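Local coordinates for protein SAM-dependent methyltransferase (Anabaena variabilis ATCC 29413, PDB 3GGD) that probably transfers a methyl group from S-adenosyl-L-methionine to a substrate not yet identified, and is seen here with the product S-adenosyl-L-homocysteine bound, at residues A18-Q21 with Y22-T26; V45-P48 with R49-L53; I169-F172 with N173-E177; Y184-L187 with L188-H192; A201-I204 with E205-F208. All coordinates share one frame; numbering follows the deposited sequence.

The five contacts illustrate how single helical turns are used around one Rossmann-like methyltransferase sheet. They follow one another along the chain without overlapping: contact 1 on helix 15-29, contact 2 on helix 43-50, contact 3 on helix 168-179, contact 4 on helix 184-190 and contact 5 on helix 201-207. Contacts 1 and 4, with centres 11 Å apart, touch directly, and contact 4 also touches contact 3, whose centre is 15 Å away. Contacts 2 and 5 have centres 21 Å apart, 30 and 29 Å from that of contact 1. Contact 1 supplies two tryptophans of the S-adenosyl-L-homocysteine pocket; contacts 2 and 5 lie against sheet strands, whereas 3 and 4 join helices and loops.

Contact 1. Residues A18-Q21 with Y22-T26; sequences AWEQ and YWNKT. With SAH (S-adenosyl-L-homocysteine), chain E.
Trp19, Tyr22 and Trp23 form an aromatic cluster within little more than one turn of helix 15-29, a local contact that serves as one wall of the S-adenosyl-L-homocysteine pocket in this Rossmann-like methyltransferase. The six-membered ring of Trp19 presents its edge, with an offset, to the face of Tyr22, the planes standing at 80°; the closest carbons, Trp19 CZ3 and Tyr22 CD2, are 4.2 Å apart. Trp23 meets Trp19 more obliquely, Trp19 CE3 lying 4.1 Å from Trp23 CD1. Both indoles have CG beside the backbone N (chi1 -81° in Trp19 and -82° in Trp23), a shared setting that sends them to the same cofactor.

Their tasks differ. Trp19 lays one face over the ligand, its CD1 3.4 Å from SAH C8, and its six-membered portion lies against the ribose carbons. Trp23 works through its ring edge instead. On the polar side of the helix, Glu20 and Asn24 both bond to Ser89, which ties this helix to helix 88-97. Farther along, Thr26 OG1 and Thr26 N both donate to Tyr22 O. At the ligand, Asp85 also hydrogen-bonds SAH, while the indole N-H of Trp23 favours one ribose hydroxyl: NE1 is 3.0 Å from SAH O3', against a weak 3.2 Å bond to SAH O2'.

Contact 2. Residues V45-P48 with R49-L53; sequences VDLP and RFELL. With SO4 (sulfate ion), chain J; EDO (1,2-ethanediol), chain L.
Arg49 and Val45 run alongside each other, one turn apart on helix 43-50, which packs against the Rossmann-like sheet. Val45 CG1 sits over one face of the guanidinium, 3.8 Å from Arg49 NH2. The arginine chain runs extended from CG to NE (chi2 165°, chi3 177°), carrying the flat group back along the helix beneath the valine methyl. At its edge the guanidinium takes a sulfate, probably from the crystallisation liquor, in a two-pronged grip: Arg49 NE reaches O1 at 3.1 Å, and the bond from NH2 to O2 is almost perfectly straight. Asp46 OD1 stands well out of that plane, 3.8 Å from Arg49 NH1, so this long salt bridge is a matter of charge alone. Tyr160 OH, bonded to both Asp46 OD1 and Arg49 NH1, bridges the pair by hydrogen bonds.

Leu47 is set differently, meeting both Phe50 and Glu51 at about a right angle. Its CD1 comes within 3.6 Å of Phe50 CZ, and Phe73 and Phe77 of helix 69-77 also touch the leucine. Phe50 CG lies between its own backbone N and carbonyl carbon (chi1 66°), which folds the ring back over the preceding turn, with Leu47 O above one face. That carbonyl accepts from both Phe50 N and Glu51 N, as the helix gives way to a turn. Beyond it, a water bridges the chain, donating to Pro48 O and accepting from Leu52 N, each at 2.9 Å.

Contact 3. Residues I169-F172 with N173-E177; sequences IDFF and NSLLE. With SO4 (sulfate ion), chain G.
Asp170 O is gripped by Ser174, one turn on: the backbone N approaches at 2.9 Å, and Ser174 OG, in one of two conformers and so only tentatively, donates at 2.8 Å from the opposite face of the carbonyl plane. In that conformer the hydroxyl lies beside its own backbone N (chi1 -59°), which turns it back to the preceding turn.

Backbone amides near the helix start hold an anion. Asp170 N donates in a nearly straight line to O1 of a sulfate at 2.7 Å, and Ile169 N reaches O4 of that sulfate; Gly167 N adds a third bond. The ion probably comes from the crystallisation liquor, and its place is consistent with the partial positive charge at a helix start.

The apolar side is built round Leu175 CD1, which rests 3.9 Å from Phe171 CE2 and 4.1 Å from Phe172 CD1. The two phenylalanines also meet each other, Phe171 CD2 lying over the centre of the Phe172 ring. Asn173 runs alongside Ile169, its OD1 bonded to Leu5 N near the chain start. Helix 168-179, which follows strand 158-164, packs through Phe172 against Leu186 of the next helix, 184-190.

Contact 4. Residues Y184-L187 with L188-H192; sequences YELL and LVMEH
Leu188 fits against the aromatic ring of Tyr184 in a CH-pi contact along one turn of helix 184-190, a short helix lying next to helix 15-29. Leu188 CD1 stands 3.9 Å from the ring centroid and 23° off its normal, hence over the face. The other methyl, CD2, is displaced toward the hydroxyl end of the ring, 3.6 Å from Tyr184 CE1. Because Tyr184 holds CG opposite its backbone N (chi1 176°), the ring swings outward beside Leu188, where both methyls meet it. Close as it is, this pair lies on the outer side of the helix, for Tyr184 is exposed.

The second close pair is Leu186, its buried partner, with the selenomethionine at position 190. The selenium packs 3.6 Å from Leu186 CG, the chain bending at its last torsion (chi3 45°). In the backbone between them Leu186 O accepts from two amides, Val189 N and Met190 N; the first comes from well above the carbonyl plane, the second nearly along the C=O direction.

Elsewhere the turn is looser. Leu187, on the partly exposed flank, brings CD2 only to 4.4 Å from Met190 SE. Glu185 turns off the helix to pair with His225. On the inward side Val189, in the conformer described, touches Trp19 and Tyr22 of helix 15-29, whose Lys25 NZ bonds to Leu188 O and whose Gln21 bonds to His192. Glu191, exposed to solvent, meets Leu187 mainly through the backbone, Glu191 N donating to Leu187 O at 2.9 Å.

Contact 5. Residues A201-I204 with E205-F208; sequences AEDI and ELYF
Asp203 and Tyr207 flank one another, one turn apart on helix 201-207, which covers part of the antiparallel edge of the Rossmann-like sheet. The carboxylate and the ring are inclined at 26°, and Asp203 OD1 lies 3.8 Å from Tyr207 CE2. Asp203 O is closer to the ring carbon CD2 of Tyr207, at 3.2 Å, and also accepts the backbone N-H of Tyr207. A water joins the outer ends of both side chains, donating to Asp203 OD1 at 2.6 Å and lying 2.7 Å from Tyr207 OH, in the plane of the ring. Leu206 CG is placed over the centre of the same ring.

What holds the pair in place lies a step outward. Asp203 OD2 takes the backbone N-H of Thr200, just before the helix, and has a long, weak ion pair with Arg142. Tyr207 leans on Arg142 and Glu143 of helix 142-153, while its carbonyl bonds to Arg150 of that helix. On the buried flank, Ile204 packs on Phe238 and Ile242 of strand 237-244 and on Ile213 of strand 211-217. Phe208, the first residue to leave helical geometry, follows it inward, also touching Ile242 and meeting Phe211 edge-to-face. The last helical bond closes this turn: Phe208 N donates to Ile204 O at 2.8 Å, and that oxygen lies near the plane of the phenylalanine ring, at its edge.

Contact 1. Residues A18-Q21 with Y22-T26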
# COMPACT_ATOMS: atom_id res chain seq x y z
N ALA A 18 14.78 1.31 5.37
CA ALA A 18 14.73 0.03 4.63
C ALA A 18 14.08 0.23 3.26
O ALA A 18 14.60 -0.23 2.22
CB ALA A 18 14.00 -1.02 5.46
N TRP A 19 12.95 0.94 3.26
CA TRP A 19 12.21 1.20 2.03
C TRP A 19 12.96 2.09 1.05
O TRP A 19 12.90 1.87 -0.15
CB TRP A 19 10.81 1.75 2.33
CG TRP A 19 9.85 0.66 2.67
CD1 TRP A 19 9.45 0.27 3.93
CD2 TRP A 19 9.24 -0.26 1.76
NE1 TRP A 19 8.61 -0.83 3.84
CE2 TRP A 19 8.44 -1.15 2.52
CE3 TRP A 19 9.28 -0.40 0.37
CZ2 TRP A 19 7.67 -2.15 1.94
CZ3 TRP A 19 8.52 -1.40 -0.21
CH2 TRP A 19 7.73 -2.27 0.57
N GLU A 20 13.63 3.13 1.56
CA GLU A 20 14.45 3.94 0.69
C GLU A 20 15.62 3.12 0.13
O GLU A 20 15.97 3.27 -1.05
CB GLU A 20 14.93 5.21 1.39
CG GLU A 20 16.01 6.03 0.61
CD GLU A 20 15.57 6.45 -0.80
OE1 GLU A 20 14.34 6.59 -1.06
OE2 GLU A 20 16.46 6.71 -1.63
N GLN A 21 16.19 2.22 0.93
CA GLN A 21 17.27 1.37 0.40
C GLN A 21 16.74 0.48 -0.75
O GLN A 21 17.36 0.38 -1.83
CB GLN A 21 17.91 0.53 1.50
CG GLN A 21 19.25 -0.09 1.04
CD GLN A 21 19.83 -1.13 2.03
OE1 GLN A 21 19.12 -2.07 2.48
NE2 GLN A 21 21.11 -0.98 2.34
N TYR A 22 15.55 -0.08 -0.55
CA TYR A 22 14.93 -0.90 -1.58
C TYR A 22 14.67 -0.11 -2.87
O TYR A 22 15.02 -0.55 -3.97
CB TYR A 22 13.61 -1.47 -1.11
CG TYR A 22 12.81 -2.10 -2.23
CD1 TYR A 22 13.14 -3.38 -2.73
CD2 TYR A 22 11.76 -1.41 -2.82
CE1 TYR A 22 12.43 -3.96 -3.76
CE2 TYR A 22 11.03 -1.99 -3.87
CZ TYR A 22 11.37 -3.26 -4.33
OH TYR A 22 10.66 -3.82 -5.36
N TRP A 23 14.04 1.06 -2.71
CA TRP A 23 13.66 1.86 -3.87
C TRP A 23 14.86 2.44 -4.55
O TRP A 23 14.91 2.51 -5.77
CB TRP A 23 12.67 2.95 -3.48
CG TRP A 23 11.24 2.48 -3.39
CD1 TRP A 23 10.43 2.50 -2.28
CD2 TRP A 23 10.43 1.95 -4.46
NE1 TRP A 23 9.19 2.04 -2.60
CE2 TRP A 23 9.17 1.69 -3.93
CE3 TRP A 23 10.67 1.70 -5.82
CZ2 TRP A 23 8.12 1.20 -4.70
CZ3 TRP A 23 9.63 1.17 -6.60
CH2 TRP A 23 8.37 0.94 -6.04
N ASN A 24 15.87 2.83 -3.79
CA ASN A 24 17.08 3.32 -4.44
C ASN A 24 17.78 2.21 -5.26
O ASN A 24 18.30 2.45 -6.37
CB ASN A 24 18.05 3.93 -3.47
CG ASN A 24 19.13 4.77 -4.18
OD1 ASN A 24 20.27 4.37 -4.23
ND2 ASN A 24 18.73 5.87 -4.79
N LYS A 25 17.80 1.00 -4.72
CA LYS A 25 18.35 -0.13 -5.45
C LYS A 25 17.54 -0.37 -6.72
O LYS A 25 18.11 -0.63 -7.79
CB LYS A 25 18.36 -1.40 -4.60
CG LYS A 25 18.75 -2.61 -5.40
CD LYS A 25 18.40 -3.88 -4.78
CE LYS A 25 16.93 -4.17 -4.74
NZ LYS A 25 16.86 -5.20 -3.64
N THR A 26 16.22 -0.30 -6.59
CA THR A 26 15.31 -0.44 -7.74
C THR A 26 15.54 0.63 -8.80
O THR A 26 15.66 0.31 -10.00
CB THR A 26 13.88 -0.47 -7.23
OG1 THR A 26 13.78 -1.55 -6.30
CG2 THR A 26 12.88 -0.63 -8.38
N SAH E . 0.82 1.38 -3.25
CA SAH E . 1.97 1.08 -4.14
CB SAH E . 3.21 0.56 -3.38
CG SAH E . 3.09 -0.68 -2.48
SD SAH E . 4.66 -1.19 -1.76
C SAH E . 1.59 0.08 -5.22
O SAH E . 2.28 0.01 -6.28
OXT SAH E . 0.63 -0.67 -5.07
C5' SAH E . 4.58 -0.40 -0.18
C4' SAH E . 4.92 1.12 -0.24
O4' SAH E . 4.80 1.70 1.08
C3' SAH E . 6.35 1.48 -0.70
O3' SAH E . 6.35 2.41 -1.77
C2' SAH E . 6.99 2.12 0.53
O2' SAH E . 8.07 3.04 0.27
C1' SAH E . 5.78 2.71 1.24
N9 SAH E . 6.01 3.00 2.66
C8 SAH E . 6.66 2.17 3.52
N7 SAH E . 6.67 2.71 4.75
C5 SAH E . 6.04 3.92 4.66
C6 SAH E . 5.77 5.01 5.59
N6 SAH E . 6.22 4.84 6.85
N1 SAH E . 5.13 6.11 5.17
C2 SAH E . 4.74 6.23 3.86
N3 SAH E . 4.98 5.26 2.97
C4 SAH E . 5.63 4.13 3.29

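Contact 2. Residues V45-P48 with R49-L53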
# COMPACT_ATOMS: atom_id res chain seq x y z
N VAL A 45 -9.38 -2.97 -10.86
CA VAL A 45 -10.19 -3.89 -10.03
C VAL A 45 -10.69 -3.20 -8.75
O VAL A 45 -11.84 -3.35 -8.34
CB VAL A 45 -9.37 -5.16 -9.67
CG1 VAL A 45 -10.08 -6.00 -8.57
CG2 VAL A 45 -9.10 -5.98 -10.95
N ASP A 46 -9.84 -2.36 -8.17
CA ASP A 46 -10.20 -1.62 -6.94
C ASP A 46 -11.29 -0.53 -7.11
O ASP A 46 -12.19 -0.41 -6.26
CB ASP A 46 -8.96 -0.93 -6.35
CG ASP A 46 -7.84 -1.94 -5.99
OD1 ASP A 46 -8.17 -3.03 -5.47
OD2 ASP A 46 -6.66 -1.60 -6.21
N LEU A 47 -11.19 0.24 -8.20
CA LEU A 47 -11.98 1.47 -8.33
C LEU A 47 -13.50 1.27 -8.20
O LEU A 47 -14.13 2.03 -7.50
CB LEU A 47 -11.60 2.25 -9.61
CG LEU A 47 -12.26 3.63 -9.82
CD1 LEU A 47 -12.04 4.53 -8.60
CD2 LEU A 47 -11.82 4.35 -11.14
N PRO A 48 -14.09 0.23 -8.84
CA PRO A 48 -15.52 0.05 -8.61
C PRO A 48 -15.93 -0.15 -7.14
O PRO A 48 -17.07 0.15 -6.77
CB PRO A 48 -15.86 -1.18 -9.45
CG PRO A 48 -14.74 -1.33 -10.43
CD PRO A 48 -13.54 -0.78 -9.74
N ARG A 49 -15.02 -0.61 -6.30
CA ARG A 49 -15.36 -0.87 -4.88
C ARG A 49 -15.52 0.41 -4.07
O ARG A 49 -16.10 0.37 -3.01
CB ARG A 49 -14.27 -1.74 -4.24
CG ARG A 49 -14.17 -3.14 -4.86
CD ARG A 49 -12.89 -3.83 -4.48
NE ARG A 49 -12.84 -5.19 -5.02
CZ ARG A 49 -11.79 -6.01 -4.92
NH1 ARG A 49 -10.70 -5.64 -4.29
NH2 ARG A 49 -11.84 -7.21 -5.45
N PHE A 50 -14.96 1.52 -4.55
CA PHE A 50 -15.07 2.79 -3.82
C PHE A 50 -15.52 4.05 -4.59
O PHE A 50 -15.86 5.06 -3.96
CB PHE A 50 -13.78 3.09 -3.10
CG PHE A 50 -12.59 3.37 -3.99
CD1 PHE A 50 -12.26 4.68 -4.35
CD2 PHE A 50 -11.72 2.36 -4.33
CE1 PHE A 50 -11.14 4.95 -5.12
CE2 PHE A 50 -10.60 2.63 -5.09
CZ PHE A 50 -10.31 3.92 -5.48
N GLU A 51 -15.54 4.01 -5.92
CA GLU A 51 -15.84 5.21 -6.66
C GLU A 51 -17.22 5.80 -6.41
O GLU A 51 -17.41 7.00 -6.59
CB GLU A 51 -15.64 4.99 -8.18
CG GLU A 51 -16.57 3.98 -8.80
CD GLU A 51 -16.27 3.76 -10.27
OE1 GLU A 51 -16.01 4.75 -10.96
OE2 GLU A 51 -16.33 2.63 -10.77
N LEU A 52 -18.22 4.98 -6.07
CA LEU A 52 -19.53 5.53 -5.82
C LEU A 52 -19.61 5.97 -4.36
O LEU A 52 -20.62 6.54 -3.97
CB LEU A 52 -20.62 4.51 -6.10
CG LEU A 52 -20.59 3.90 -7.51
CD1 LEU A 52 -21.77 2.95 -7.72
CD2 LEU A 52 -20.63 5.02 -8.53
N LEU A 53 -18.58 5.70 -3.56
CA LEU A 53 -18.64 6.06 -2.13
C LEU A 53 -17.80 7.29 -1.80
O LEU A 53 -17.98 7.85 -0.74
CB LEU A 53 -18.19 4.88 -1.26
CG LEU A 53 -18.97 3.58 -1.40
CD1 LEU A 53 -18.34 2.41 -0.62
CD2 LEU A 53 -20.46 3.80 -1.02
S SO4 J . -15.49 -7.36 -6.32
O1 SO4 J . -15.38 -5.92 -6.55
O2 SO4 J . -14.33 -8.09 -6.88
O3 SO4 J . -16.68 -7.80 -7.06
O4 SO4 J . -15.69 -7.68 -4.91
C1 EDO L . -5.14 -6.37 -6.60
O1 EDO L . -3.98 -6.33 -7.46
C2 EDO L . -5.94 -5.04 -6.63
O2 EDO L . -5.13 -3.83 -6.46
O HOH W 1 -18.19 2.23 -5.16

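Contact 3. Residues I169-F172 with N173-E177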
# COMPACT_ATOMS: atom_id res chain seq x y z
N ILE A 169 1.16 -15.65 4.92
CA ILE A 169 2.42 -16.32 5.25
C ILE A 169 2.38 -17.79 4.80
O ILE A 169 3.35 -18.29 4.25
CB ILE A 169 2.79 -16.14 6.77
CG1 ILE A 169 2.95 -14.64 7.12
CG2 ILE A 169 4.03 -16.99 7.18
CD1 ILE A 169 3.93 -13.83 6.27
N ASP A 170 1.25 -18.47 5.02
CA ASP A 170 1.09 -19.81 4.50
C ASP A 170 1.23 -19.87 2.97
O ASP A 170 1.80 -20.79 2.42
CB ASP A 170 -0.28 -20.34 4.85
CG ASP A 170 -0.43 -20.73 6.33
OD1 ASP A 170 0.59 -20.84 7.07
OD2 ASP A 170 -1.60 -20.93 6.73
N PHE A 171 0.65 -18.90 2.29
CA PHE A 171 0.72 -18.83 0.85
C PHE A 171 2.18 -18.82 0.38
O PHE A 171 2.58 -19.61 -0.47
CB PHE A 171 -0.01 -17.57 0.36
CG PHE A 171 0.15 -17.34 -1.12
CD1 PHE A 171 -0.72 -17.94 -2.02
CD2 PHE A 171 1.18 -16.56 -1.60
CE1 PHE A 171 -0.57 -17.73 -3.39
CE2 PHE A 171 1.34 -16.37 -2.95
CZ PHE A 171 0.46 -16.97 -3.85
N PHE A 172 2.96 -17.91 0.95
CA PHE A 172 4.36 -17.81 0.55
C PHE A 172 5.20 -19.03 0.97
O PHE A 172 6.05 -19.50 0.22
CB PHE A 172 4.99 -16.50 1.02
CG PHE A 172 4.55 -15.32 0.23
CD1 PHE A 172 4.85 -15.23 -1.11
CD2 PHE A 172 3.84 -14.30 0.83
CE1 PHE A 172 4.42 -14.17 -1.84
CE2 PHE A 172 3.40 -13.20 0.10
CZ PHE A 172 3.70 -13.11 -1.23
N ASN A 173 4.94 -19.55 2.17
CA ASN A 173 5.62 -20.74 2.61
C ASN A 173 5.27 -21.98 1.78
O ASN A 173 6.10 -22.88 1.66
CB ASN A 173 5.39 -20.99 4.12
CG ASN A 173 6.23 -20.05 5.02
OD1 ASN A 173 7.26 -19.50 4.58
ND2 ASN A 173 5.79 -19.87 6.25
N SER A 174 4.07 -22.04 1.21
CA SER A 174 3.73 -23.18 0.33
C SER A 174 4.54 -23.10 -0.96
O SER A 174 4.94 -24.11 -1.52
CB SER A 174 2.24 -23.22 0.00
OG SER A 174 1.46 -23.33 1.18
N LEU A 175 4.80 -21.88 -1.44
CA LEU A 175 5.66 -21.71 -2.62
C LEU A 175 7.05 -22.22 -2.28
O LEU A 175 7.65 -22.99 -3.04
CB LEU A 175 5.72 -20.26 -3.07
CG LEU A 175 4.42 -19.69 -3.67
CD1 LEU A 175 4.60 -18.21 -3.97
CD2 LEU A 175 3.99 -20.50 -4.89
N LEU A 176 7.55 -21.83 -1.10
CA LEU A 176 8.86 -22.27 -0.63
C LEU A 176 8.92 -23.78 -0.54
O LEU A 176 9.85 -24.39 -1.04
CB LEU A 176 9.20 -21.61 0.71
CG LEU A 176 10.55 -21.92 1.39
CD1 LEU A 176 11.77 -21.77 0.47
CD2 LEU A 176 10.67 -21.00 2.59
N GLU A 177 7.90 -24.38 0.07
CA GLU A 177 7.85 -25.82 0.17
C GLU A 177 7.77 -26.52 -1.19
O GLU A 177 8.46 -27.50 -1.43
CB GLU A 177 6.66 -26.28 1.04
CG GLU A 177 6.55 -27.83 1.16
S SO4 G . -0.93 -16.65 7.82
O1 SO4 G . -0.71 -17.39 6.58
O2 SO4 G . -0.52 -17.46 8.98
O3 SO4 G . -2.33 -16.16 7.92
O4 SO4 G . -0.05 -15.48 7.84

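Contact 4. Residues Y184-L187 with L188-H192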
# COMPACT_ATOMS: atom_id res chain seq x y z
N TYR A 184 11.77 -14.71 -6.68
CA TYR A 184 12.84 -13.72 -6.87
C TYR A 184 12.42 -12.33 -6.47
O TYR A 184 13.11 -11.65 -5.71
CB TYR A 184 13.34 -13.66 -8.36
CG TYR A 184 14.42 -12.55 -8.67
CD1 TYR A 184 15.57 -12.47 -7.91
CD2 TYR A 184 14.30 -11.64 -9.74
CE1 TYR A 184 16.60 -11.50 -8.16
CE2 TYR A 184 15.33 -10.66 -10.03
CZ TYR A 184 16.48 -10.57 -9.21
OH TYR A 184 17.58 -9.61 -9.39
N GLU A 185 11.26 -11.90 -6.97
CA GLU A 185 10.84 -10.54 -6.74
C GLU A 185 10.51 -10.25 -5.27
O GLU A 185 10.57 -9.10 -4.84
CB GLU A 185 9.67 -10.16 -7.67
CG GLU A 185 9.98 -10.37 -9.18
CD GLU A 185 9.67 -11.78 -9.70
OE1 GLU A 185 9.50 -12.74 -8.91
OE2 GLU A 185 9.57 -11.92 -10.94
N LEU A 186 10.16 -11.28 -4.51
CA LEU A 186 9.91 -11.11 -3.07
C LEU A 186 11.27 -11.05 -2.37
O LEU A 186 11.48 -10.24 -1.48
CB LEU A 186 9.07 -12.24 -2.51
CG LEU A 186 8.82 -12.23 -0.97
CD1 LEU A 186 8.12 -10.94 -0.49
CD2 LEU A 186 8.05 -13.48 -0.56
N LEU A 187 12.18 -11.92 -2.77
CA LEU A 187 13.51 -11.88 -2.19
C LEU A 187 14.14 -10.49 -2.36
O LEU A 187 14.85 -9.99 -1.45
CB LEU A 187 14.37 -13.01 -2.76
CG LEU A 187 14.01 -14.42 -2.29
CD1 LEU A 187 14.83 -15.50 -3.03
CD2 LEU A 187 14.18 -14.55 -0.73
N LEU A 188 13.86 -9.84 -3.49
CA LEU A 188 14.37 -8.49 -3.73
C LEU A 188 13.97 -7.47 -2.68
O LEU A 188 14.73 -6.52 -2.42
CB LEU A 188 13.99 -7.95 -5.13
CG LEU A 188 14.72 -8.61 -6.31
CD1 LEU A 188 14.19 -8.08 -7.66
CD2 LEU A 188 16.23 -8.48 -6.23
N VAL A 189 12.78 -7.63 -2.10
CA VAL A 189 12.33 -6.71 -1.05
C VAL A 189 12.92 -7.16 0.29
O VAL A 189 13.42 -6.34 1.06
CB VAL A 189 10.76 -6.65 -0.87
CG1 VAL A 189 10.32 -5.28 -0.27
CG2 VAL A 189 10.04 -6.92 -2.19
N MSE A 190 12.85 -8.45 0.56
CA MSE A 190 13.31 -9.02 1.85
C MSE A 190 14.79 -8.82 2.10
O MSE A 190 15.27 -8.84 3.23
CB MSE A 190 12.98 -10.51 1.92
CG MSE A 190 11.45 -10.75 1.91
SE MSE A 190 11.07 -12.70 1.85
CE MSE A 190 12.31 -13.49 3.16
N GLU A 191 15.53 -8.64 1.03
CA GLU A 191 16.95 -8.30 1.10
C GLU A 191 17.16 -7.11 2.04
O GLU A 191 18.19 -6.98 2.65
CB GLU A 191 17.39 -8.00 -0.35
CG GLU A 191 18.77 -7.92 -0.62
CD GLU A 191 19.52 -9.23 -0.37
OE1 GLU A 191 19.11 -10.28 -0.93
OE2 GLU A 191 20.54 -9.19 0.36
N HIS A 192 16.15 -6.25 2.19
CA HIS A 192 16.27 -5.04 3.01
C HIS A 192 15.69 -5.17 4.41
O HIS A 192 15.59 -4.18 5.13
CB HIS A 192 15.67 -3.85 2.23
CG HIS A 192 16.34 -3.67 0.90
ND1 HIS A 192 17.59 -3.09 0.79
CD2 HIS A 192 16.03 -4.13 -0.34
CE1 HIS A 192 17.99 -3.15 -0.47
NE2 HIS A 192 17.07 -3.79 -1.17

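Contact 5. Residues A201-I204 with E205-F208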
# COMPACT_ATOMS: atom_id res chain seq x y z
N ALA A 201 -9.90 -7.73 9.20
CA ALA A 201 -11.06 -6.99 9.67
C ALA A 201 -10.84 -6.65 11.13
O ALA A 201 -11.24 -5.58 11.60
CB ALA A 201 -12.36 -7.85 9.52
N GLU A 202 -10.22 -7.55 11.88
CA GLU A 202 -9.99 -7.29 13.30
C GLU A 202 -8.97 -6.15 13.48
O GLU A 202 -9.03 -5.44 14.47
CB GLU A 202 -9.55 -8.54 14.06
CG GLU A 202 -10.64 -9.61 14.19
CD GLU A 202 -11.00 -10.30 12.83
OE1 GLU A 202 -10.15 -10.35 11.87
OE2 GLU A 202 -12.17 -10.76 12.72
N ASP A 203 -8.05 -5.98 12.52
CA ASP A 203 -7.13 -4.85 12.58
C ASP A 203 -7.84 -3.52 12.34
O ASP A 203 -7.40 -2.49 12.84
CB ASP A 203 -5.95 -5.00 11.61
CG ASP A 203 -4.96 -6.10 12.03
OD1 ASP A 203 -4.58 -6.17 13.23
OD2 ASP A 203 -4.56 -6.89 11.15
N ILE A 204 -8.91 -3.51 11.53
CA ILE A 204 -9.69 -2.29 11.31
C ILE A 204 -10.31 -1.88 12.67
O ILE A 204 -10.26 -0.74 13.05
CB ILE A 204 -10.82 -2.44 10.29
CG1 ILE A 204 -10.27 -2.77 8.89
CG2 ILE A 204 -11.69 -1.15 10.27
CD1 ILE A 204 -9.44 -1.70 8.26
N GLU A 205 -10.86 -2.83 13.40
CA GLU A 205 -11.40 -2.53 14.72
C GLU A 205 -10.34 -2.08 15.73
O GLU A 205 -10.58 -1.20 16.56
CB GLU A 205 -12.16 -3.74 15.27
CG GLU A 205 -12.70 -3.56 16.69
CD GLU A 205 -13.74 -2.42 16.82
OE1 GLU A 205 -14.40 -2.07 15.83
OE2 GLU A 205 -13.92 -1.91 17.95
N LEU A 206 -9.16 -2.68 15.65
CA LEU A 206 -8.08 -2.41 16.59
C LEU A 206 -7.55 -1.00 16.37
O LEU A 206 -7.42 -0.25 17.34
CB LEU A 206 -6.94 -3.44 16.44
CG LEU A 206 -5.69 -3.31 17.30
CD1 LEU A 206 -5.99 -3.35 18.82
CD2 LEU A 206 -4.66 -4.42 16.95
N TYR A 207 -7.22 -0.65 15.13
CA TYR A 207 -6.61 0.65 14.84
C TYR A 207 -7.59 1.77 14.55
O TYR A 207 -7.23 2.96 14.71
CB TYR A 207 -5.56 0.56 13.70
CG TYR A 207 -4.48 -0.43 14.04
CD1 TYR A 207 -3.64 -0.22 15.12
CD2 TYR A 207 -4.35 -1.63 13.32
CE1 TYR A 207 -2.68 -1.17 15.49
CE2 TYR A 207 -3.39 -2.60 13.68
CZ TYR A 207 -2.57 -2.36 14.75
OH TYR A 207 -1.63 -3.31 15.09
N PHE A 208 -8.81 1.39 14.15
CA PHE A 208 -9.83 2.35 13.76
C PHE A 208 -11.16 2.09 14.42
O PHE A 208 -12.18 1.96 13.76
CB PHE A 208 -10.02 2.35 12.25
CG PHE A 208 -8.75 2.62 11.46
CD1 PHE A 208 -8.23 3.90 11.37
CD2 PHE A 208 -8.09 1.58 10.80
CE1 PHE A 208 -7.04 4.14 10.65
CE2 PHE A 208 -6.92 1.82 10.08
CZ PHE A 208 -6.39 3.10 10.01
O HOH W 2 -2.04 -5.68 13.80